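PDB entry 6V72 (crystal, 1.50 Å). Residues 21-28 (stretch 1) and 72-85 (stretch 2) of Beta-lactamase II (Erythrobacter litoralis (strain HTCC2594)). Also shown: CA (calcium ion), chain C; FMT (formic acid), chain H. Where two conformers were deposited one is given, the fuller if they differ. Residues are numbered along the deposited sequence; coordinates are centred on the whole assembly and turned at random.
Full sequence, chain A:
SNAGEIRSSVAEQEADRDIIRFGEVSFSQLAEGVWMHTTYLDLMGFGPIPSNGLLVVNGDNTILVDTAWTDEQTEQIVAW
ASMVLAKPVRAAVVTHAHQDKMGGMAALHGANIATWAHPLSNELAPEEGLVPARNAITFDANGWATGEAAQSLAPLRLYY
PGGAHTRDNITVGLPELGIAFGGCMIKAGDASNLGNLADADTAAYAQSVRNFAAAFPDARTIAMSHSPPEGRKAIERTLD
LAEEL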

ATOM      1  N   ARG A  21     -23.115  16.582 -12.646  1.00 25.64           N
ATOM      2  CA  ARG A  21     -23.179  16.477 -11.198  1.00 25.05           C
ATOM      3  C   ARG A  21     -24.626  16.263 -10.773  1.00 24.68           C
ATOM      4  O   ARG A  21     -25.528  16.950 -11.260  1.00 29.31           O
ATOM      5  CB  ARG A  21     -22.586  17.737 -10.559  1.00 32.48           C
ATOM      6  CG  ARG A  21     -22.293  17.642  -9.081  1.00 39.94           C
ATOM      7  CD  ARG A  21     -21.136  16.686  -8.807  1.00 41.50           C
ATOM      8  NE  ARG A  21     -19.889  17.071  -9.476  1.00 44.06           N
ATOM      9  CZ  ARG A  21     -18.989  17.916  -8.970  1.00 46.24           C
ATOM     10  NH1 ARG A  21     -19.201  18.491  -7.792  1.00 45.88           N
ATOM     11  NH2 ARG A  21     -17.879  18.193  -9.642  1.00 45.36           N
ATOM     12  N   PHE A  22     -24.847  15.309  -9.874  1.00 22.57           N
ATOM     13  CA  PHE A  22     -26.162  15.060  -9.289  1.00 22.47           C
ATOM     14  C   PHE A  22     -25.929  14.796  -7.810  1.00 21.87           C
ATOM     15  O   PHE A  22     -25.387  13.748  -7.456  1.00 20.72           O
ATOM     16  CB  PHE A  22     -26.853  13.872  -9.959  1.00 23.99           C
ATOM     17  CG  PHE A  22     -28.260  13.630  -9.490  1.00 23.19           C
ATOM     18  CD1 PHE A  22     -29.274  14.499  -9.831  1.00 24.77           C
ATOM     19  CD2 PHE A  22     -28.571  12.519  -8.733  1.00 23.55           C
ATOM     20  CE1 PHE A  22     -30.582  14.267  -9.411  1.00 27.19           C
ATOM     21  CE2 PHE A  22     -29.868  12.282  -8.313  1.00 25.40           C
ATOM     22  CZ  PHE A  22     -30.880  13.159  -8.656  1.00 24.56           C
ATOM     23  N   GLY A  23     -26.318  15.737  -6.955  1.00 22.79           N
ATOM     24  CA  GLY A  23     -25.923  15.652  -5.555  1.00 21.28           C
ATOM     25  C   GLY A  23     -24.408  15.553  -5.425  1.00 19.93           C
ATOM     26  O   GLY A  23     -23.655  16.353  -5.999  1.00 24.03           O
ATOM     27  N   GLU A  24     -23.952  14.552  -4.674  1.00 18.89           N
ATOM     28  CA  GLU A  24     -22.527  14.291  -4.491  1.00 19.55           C
ATOM     29  C   GLU A  24     -21.935  13.401  -5.578  1.00 16.96           C
ATOM     30  O   GLU A  24     -20.756  13.034  -5.484  1.00 18.23           O
ATOM     31  CB  GLU A  24     -22.273  13.629  -3.131  1.00 23.19           C
ATOM     32  CG  GLU A  24     -22.669  14.442  -1.908  1.00 30.78           C
ATOM     33  CD  GLU A  24     -22.807  13.558  -0.668  1.00 40.25           C
ATOM     34  OE1 GLU A  24     -23.917  13.498  -0.094  1.00 46.64           O
ATOM     35  OE2 GLU A  24     -21.814  12.899  -0.278  1.00 41.21           O
ATOM     36  N   VAL A  25     -22.716  13.001  -6.575  1.00 17.16           N
ATOM     37  CA  VAL A  25     -22.249  12.039  -7.574  1.00 15.61           C
ATOM     38  C   VAL A  25     -21.831  12.779  -8.830  1.00 15.84           C
ATOM     39  O   VAL A  25     -22.526  13.691  -9.296  1.00 18.68           O
ATOM     40  CB  VAL A  25     -23.330  10.999  -7.910  1.00 16.95           C
ATOM     41  CG1 VAL A  25     -22.750   9.907  -8.845  1.00 15.96           C
ATOM     42  CG2 VAL A  25     -23.900  10.408  -6.644  1.00 18.81           C
ATOM     43  N   SER A  26     -20.693  12.387  -9.382  1.00 15.09           N
ATOM     44  CA  SER A  26     -20.243  12.876 -10.679  1.00 16.12           C
ATOM     45  C   SER A  26     -20.486  11.785 -11.716  1.00 17.04           C
ATOM     46  O   SER A  26     -20.001  10.661 -11.557  1.00 19.12           O
ATOM     47  CB  SER A  26     -18.758  13.232 -10.625  1.00 17.82           C
ATOM     48  OG  SER A  26     -18.534  14.348  -9.780  1.00 22.24           O
ATOM     49  N   PHE A  27     -21.215  12.103 -12.775  1.00 16.75           N
ATOM     50  CA  PHE A  27     -21.495  11.135 -13.830  1.00 16.05           C
ATOM     51  C   PHE A  27     -20.734  11.498 -15.096  1.00 18.13           C
ATOM     52  O   PHE A  27     -20.700  12.667 -15.498  1.00 22.56           O
ATOM     53  CB  PHE A  27     -22.990  11.070 -14.148  1.00 20.10           C
ATOM     54  CG  PHE A  27     -23.805  10.371 -13.104  1.00 17.26           C
ATOM     55  CD1 PHE A  27     -23.814   8.979 -13.016  1.00 18.08           C
ATOM     56  CD2 PHE A  27     -24.582  11.106 -12.217  1.00 18.92           C
ATOM     57  CE1 PHE A  27     -24.576   8.338 -12.048  1.00 20.33           C
ATOM     58  CE2 PHE A  27     -25.343  10.475 -11.260  1.00 21.33           C
ATOM     59  CZ  PHE A  27     -25.350   9.086 -11.179  1.00 20.38           C
ATOM     60  N   SER A  28     -20.157  10.498 -15.751  1.00 17.83           N
ATOM     61  CA  SER A  28     -19.561  10.734 -17.058  1.00 18.74           C
ATOM     62  C   SER A  28     -19.907   9.573 -17.971  1.00 18.44           C
ATOM     63  O   SER A  28     -20.082   8.442 -17.521  1.00 23.16           O
ATOM     64  CB  SER A  28     -18.047  10.932 -16.991  1.00 24.20           C
ATOM     65  OG  SER A  28     -17.421   9.917 -16.246  1.00 26.44           O
ATOM     66  N   GLU A  72     -25.916   7.308   1.331  1.00 16.80           N
ATOM     67  CA  GLU A  72     -26.560   8.499   0.778  1.00 16.57           C
ATOM     68  C   GLU A  72     -26.164   8.713  -0.678  1.00 16.74           C
ATOM     69  O   GLU A  72     -26.992   9.096  -1.516  1.00 16.57           O
ATOM     70  CB  GLU A  72     -26.200   9.737   1.603  1.00 18.61           C
ATOM     71  CG  GLU A  72     -26.725   9.692   3.010  1.00 19.83           C
ATOM     72  CD  GLU A  72     -28.227   9.500   3.030  1.00 22.22           C
ATOM     73  OE1 GLU A  72     -28.940  10.320   2.401  1.00 24.63           O
ATOM     74  OE2 GLU A  72     -28.679   8.508   3.633  1.00 22.63           O
ATOM     75  N   GLN A  73     -24.898   8.463  -1.000  1.00 14.07           N
ATOM     76  CA  GLN A  73     -24.487   8.609  -2.386  1.00 12.72           C
ATOM     77  C   GLN A  73     -25.118   7.529  -3.250  1.00 13.27           C
ATOM     78  O   GLN A  73     -25.484   7.780  -4.407  1.00 14.32           O
ATOM     79  CB  GLN A  73     -22.964   8.546  -2.497  1.00 13.78           C
ATOM     80  CG  GLN A  73     -22.228   9.753  -1.938  1.00 14.61           C
ATOM     81  CD  GLN A  73     -20.776   9.424  -1.631  1.00 17.52           C
ATOM     82  OE1 GLN A  73     -20.362   8.265  -1.690  1.00 18.66           O
ATOM     83  NE2 GLN A  73     -19.989  10.449  -1.319  1.00 20.74           N
ATOM     84  N   THR A  74     -25.198   6.308  -2.724  1.00 12.82           N
ATOM     85  CA  THR A  74     -25.781   5.230  -3.507  1.00 13.71           C
ATOM     86  C   THR A  74     -27.250   5.520  -3.789  1.00 14.95           C
ATOM     87  O   THR A  74     -27.740   5.283  -4.900  1.00 13.59           O
ATOM     88  CB  THR A  74     -25.589   3.902  -2.771  1.00 13.86           C
ATOM     89  OG1 THR A  74     -24.178   3.680  -2.609  1.00 13.81           O
ATOM     90  CG2 THR A  74     -26.154   2.745  -3.568  1.00 16.17           C
ATOM     91  N   GLU A  75     -27.949   6.096  -2.811  1.00 14.82           N
ATOM     92  CA  GLU A  75     -29.331   6.516  -3.034  1.00 14.12           C
ATOM     93  C   GLU A  75     -29.413   7.534  -4.171  1.00 15.86           C
ATOM     94  O   GLU A  75     -30.371   7.523  -4.964  1.00 16.55           O
ATOM     95  CB  GLU A  75     -29.914   7.109  -1.734  1.00 14.48           C
ATOM     96  CG  GLU A  75     -30.153   6.082  -0.649  1.00 17.79           C
ATOM     97  CD  GLU A  75     -30.304   6.690   0.749  1.00 18.50           C
ATOM     98  OE1 GLU A  75     -30.346   7.927   0.885  1.00 18.90           O
ATOM     99  OE2 GLU A  75     -30.348   5.923   1.724  1.00 21.26           O
ATOM    100  N   GLN A  76     -28.415   8.415  -4.278  1.00 14.16           N
ATOM    101  CA  GLN A  76     -28.445   9.400  -5.356  1.00 14.42           C
ATOM    102  C   GLN A  76     -28.256   8.748  -6.716  1.00 15.02           C
ATOM    103  O   GLN A  76     -28.881   9.170  -7.692  1.00 16.91           O
ATOM    104  CB  GLN A  76     -27.402  10.489  -5.112  1.00 15.33           C
ATOM    105  CG  GLN A  76     -27.809  11.357  -3.931  1.00 19.03           C
ATOM    106  CD  GLN A  76     -26.833  12.463  -3.601  1.00 24.24           C
ATOM    107  OE1 GLN A  76     -25.651  12.385  -3.920  1.00 23.89           O
ATOM    108  NE2 GLN A  76     -27.338  13.514  -2.938  1.00 28.79           N
ATOM    109  N   ILE A  77     -27.408   7.710  -6.813  1.00 13.72           N
ATOM    110  CA  ILE A  77     -27.275   7.002  -8.086  1.00 13.37           C
ATOM    111  C   ILE A  77     -28.601   6.374  -8.479  1.00 13.32           C
ATOM    112  O   ILE A  77     -29.037   6.467  -9.633  1.00 15.27           O
ATOM    113  CB  ILE A  77     -26.162   5.940  -8.008  1.00 13.13           C
ATOM    114  CG1 ILE A  77     -24.817   6.577  -7.705  1.00 14.86           C
ATOM    115  CG2 ILE A  77     -26.060   5.183  -9.325  1.00 14.37           C
ATOM    116  CD1 ILE A  77     -23.743   5.545  -7.319  1.00 16.41           C
ATOM    117  N   VAL A  78     -29.267   5.725  -7.516  1.00 14.17           N
ATOM    118  CA  VAL A  78     -30.549   5.089  -7.787  1.00 15.78           C
ATOM    119  C   VAL A  78     -31.570   6.129  -8.233  1.00 13.89           C
ATOM    120  O   VAL A  78     -32.363   5.895  -9.155  1.00 15.69           O
ATOM    121  CB  VAL A  78     -31.009   4.308  -6.537  1.00 15.02           C
ATOM    122  CG1 VAL A  78     -32.434   3.785  -6.707  1.00 17.91           C
ATOM    123  CG2 VAL A  78     -30.040   3.132  -6.272  1.00 16.85           C
ATOM    124  N   ALA A  79     -31.555   7.300  -7.592  1.00 14.84           N
ATOM    125  CA  ALA A  79     -32.501   8.354  -7.959  1.00 14.96           C
ATOM    126  C   ALA A  79     -32.194   8.925  -9.336  1.00 17.40           C
ATOM    127  O   ALA A  79     -33.109   9.277 -10.077  1.00 19.69           O
ATOM    128  CB  ALA A  79     -32.491   9.463  -6.906  1.00 17.61           C
ATOM    129  N   TRP A  80     -30.918   9.042  -9.695  0.54 16.29           N
ATOM    130  CA  TRP A  80     -30.590   9.533 -11.025  0.54 16.63           C
ATOM    131  C   TRP A  80     -31.122   8.591 -12.098  0.54 17.14           C
ATOM    132  O   TRP A  80     -31.676   9.035 -13.112  0.54 18.25           O
ATOM    133  CB  TRP A  80     -29.078   9.707 -11.150  0.54 18.13           C
ATOM    134  CG  TRP A  80     -28.649  10.617 -12.270  0.54 18.52           C
ATOM    135  CD1 TRP A  80     -28.838  11.967 -12.362  0.54 18.79           C
ATOM    136  CD2 TRP A  80     -27.945  10.229 -13.453  0.54 17.94           C
ATOM    137  NE1 TRP A  80     -28.293  12.441 -13.531  0.54 18.08           N
ATOM    138  CE2 TRP A  80     -27.736  11.397 -14.218  0.54 18.18           C
ATOM    139  CE3 TRP A  80     -27.460   9.007 -13.935  0.54 17.98           C
ATOM    140  CZ2 TRP A  80     -27.069  11.380 -15.441  0.54 17.92           C
ATOM    141  CZ3 TRP A  80     -26.797   8.991 -15.148  0.54 18.64           C
ATOM    142  CH2 TRP A  80     -26.603  10.168 -15.886  0.54 21.03           C
ATOM    143  N   ALA A  81     -30.998   7.277 -11.879  1.00 15.75           N
ATOM    144  CA  ALA A  81     -31.515   6.329 -12.855  1.00 13.27           C
ATOM    145  C   ALA A  81     -33.027   6.417 -12.957  1.00 15.11           C
ATOM    146  O   ALA A  81     -33.580   6.400 -14.059  1.00 17.27           O
ATOM    147  CB  ALA A  81     -31.096   4.904 -12.480  1.00 15.89           C
ATOM    148  N   SER A  82     -33.711   6.514 -11.818  0.53 16.35           N
ATOM    149  CA  SER A  82     -35.168   6.514 -11.828  0.53 18.83           C
ATOM    150  C   SER A  82     -35.721   7.859 -12.276  0.53 20.67           C
ATOM    151  O   SER A  82     -36.603   7.924 -13.144  0.53 21.48           O
ATOM    152  CB  SER A  82     -35.693   6.168 -10.438  0.53 18.32           C
ATOM    153  OG  SER A  82     -37.106   6.140 -10.426  0.53 20.60           O
HETATM  154  N   MSE A  83     -35.221   8.941 -11.696  1.00 20.14           N
HETATM  155  CA  MSE A  83     -35.800  10.256 -11.951  1.00 22.24           C
HETATM  156  C   MSE A  83     -35.334  10.888 -13.234  1.00 23.13           C
HETATM  157  O   MSE A  83     -36.134  11.477 -13.970  1.00 25.40           O
HETATM  158  CB  MSE A  83     -35.506  11.231 -10.821  1.00 27.59           C
HETATM  159  CG  MSE A  83     -36.345  12.480 -10.985  0.50 36.22           C
HETATM  160 SE   MSE A  83     -35.959  13.895  -9.732  0.50 44.93          SE
HETATM  161  CE  MSE A  83     -34.054  14.007  -9.800  0.67 42.32           C
ATOM    162  N   VAL A  84     -34.035  10.809 -13.497  1.00 21.22           N
ATOM    163  CA  VAL A  84     -33.469  11.528 -14.628  1.00 20.35           C
ATOM    164  C   VAL A  84     -33.502  10.641 -15.866  1.00 21.75           C
ATOM    165  O   VAL A  84     -34.144  10.983 -16.865  1.00 25.38           O
ATOM    166  CB  VAL A  84     -32.047  12.021 -14.314  1.00 21.29           C
ATOM    167  CG1 VAL A  84     -31.449  12.692 -15.524  1.00 23.42           C
ATOM    168  CG2 VAL A  84     -32.082  12.987 -13.136  1.00 23.10           C
ATOM    169  N   LEU A  85     -32.837   9.486 -15.815  1.00 18.60           N
ATOM    170  CA  LEU A  85     -32.826   8.606 -16.980  1.00 17.52           C
ATOM    171  C   LEU A  85     -34.178   7.974 -17.255  1.00 19.44           C
ATOM    172  O   LEU A  85     -34.424   7.547 -18.386  1.00 20.52           O
ATOM    173  CB  LEU A  85     -31.809   7.476 -16.792  1.00 17.76           C
ATOM    174  CG  LEU A  85     -30.369   7.877 -16.527  1.00 19.31           C
ATOM    175  CD1 LEU A  85     -29.530   6.615 -16.563  1.00 19.25           C
ATOM    176  CD2 LEU A  85     -29.905   8.896 -17.567  1.00 21.53           C
TER
HETATM  177 CA    CA C 302     -30.881  10.229   1.019  1.00 18.51          CA
HETATM  178  C   FMT H 307     -38.619   9.660  -9.978  1.00 46.15           C
HETATM  179  O1  FMT H 307     -38.611  10.774  -9.458  1.00 46.15           O
HETATM  180  O2  FMT H 307     -38.023   8.685  -9.525  1.00 44.22           O
HETATM  181  O   HOH W   1     -29.393  10.467  -0.829  1.00 18.44           O
HETATM  182  O   HOH W   2     -32.746   9.599  -0.218  1.00 21.86           O

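Stretch 1 is a tight hairpin. Its two strand segments are joined by a type II' turn from Phe22 to Val25, closed by a pair of backbone hydrogen bonds: Phe22 N to Val25 O and Val25 N to Phe22 O, each 2.9 Å. Stretch 2 is mostly helix. The helix crosses strand 25-28 at 42°, running in broadly the same direction, and the two axes come within 9.5 Å. The backbones are nearest around the turn, where the CA atoms of Glu24 and Gln73 lie 6.4 Å apart. Together the two stretches bury 616 Å².

Glu72 plays little part in this packing. Its side chain leads away from the hairpin, and its OE1 binds the calcium ion at 2.4 Å. Its backbone O accepts a hydrogen bond from water 1, 2.8 Å away, which is also a ligand of the metal.

Gln73 makes the first polar link. Its CB points sideways, but the extended side chain reaches the turn, and NE2 donates to Glu24 OE2 at 3.2 Å. The amide thus meets a carboxylate, a charged acceptor. The backbone O of Gln73 also lies 3.8 Å from the methyl Val25 CG2.

Thr74 points away. Glu75 is out of reach of the hairpin and instead supplies the calcium with a second carboxylate oxygen, OE1, at 2.4 Å.

Gln76 holds the turn itself. Its CB points toward stretch 1, and OE1 accepts a hydrogen bond from Glu24 N at 2.9 Å, with an angle of 157° at the hydrogen. A side chain thereby satisfies a backbone amide in the turn. Gly23 sits against the side-chain amide of Gln76, its CA 3.7 Å from Gln76 OE1. A CB at Gly23 would fall 2.3 Å from Gln76 NE2, a clash, and the positive phi of Gly23 also favours glycine. The backbone O of Gln76 lies at the edge of the Phe22 ring, 3.3 Å from CE2.

Ile77 adds apolar contact. Its CG1 is 4.1 Å from Val25 CG2 and 4.3 Å from Phe27 CZ. Val78 points away. Ala79 is small, and its CB meets the edge of the Phe22 ring 4.1 Å from CE2.

Trp80 is the aromatic centre of the contact. Its six-membered ring stacks face to face on Phe27, with centroids 3.7 Å apart and planes at 13°. The closest atoms are Trp80 CD2 and Phe27 CE2, at 3.4 Å. Phe22 meets the five-membered ring obliquely, with planes at 52°, and Trp80 CD1 lies over one face of the Phe22 ring, 3.4 Å from CG. The indole therefore touches both phenylalanines.

Ala81 and Ser82 make no contact with the hairpin. Ser82 OG donates to O2 of the formic acid at 2.9 Å. Met83, a selenomethionine, points toward stretch 1 and brings CE to the edge of the Phe22 ring, 3.5 Å from CZ. Val84 adds a slighter touch, its CG2 4.2 Å from Phe22 CE1. Leu85 makes no contact.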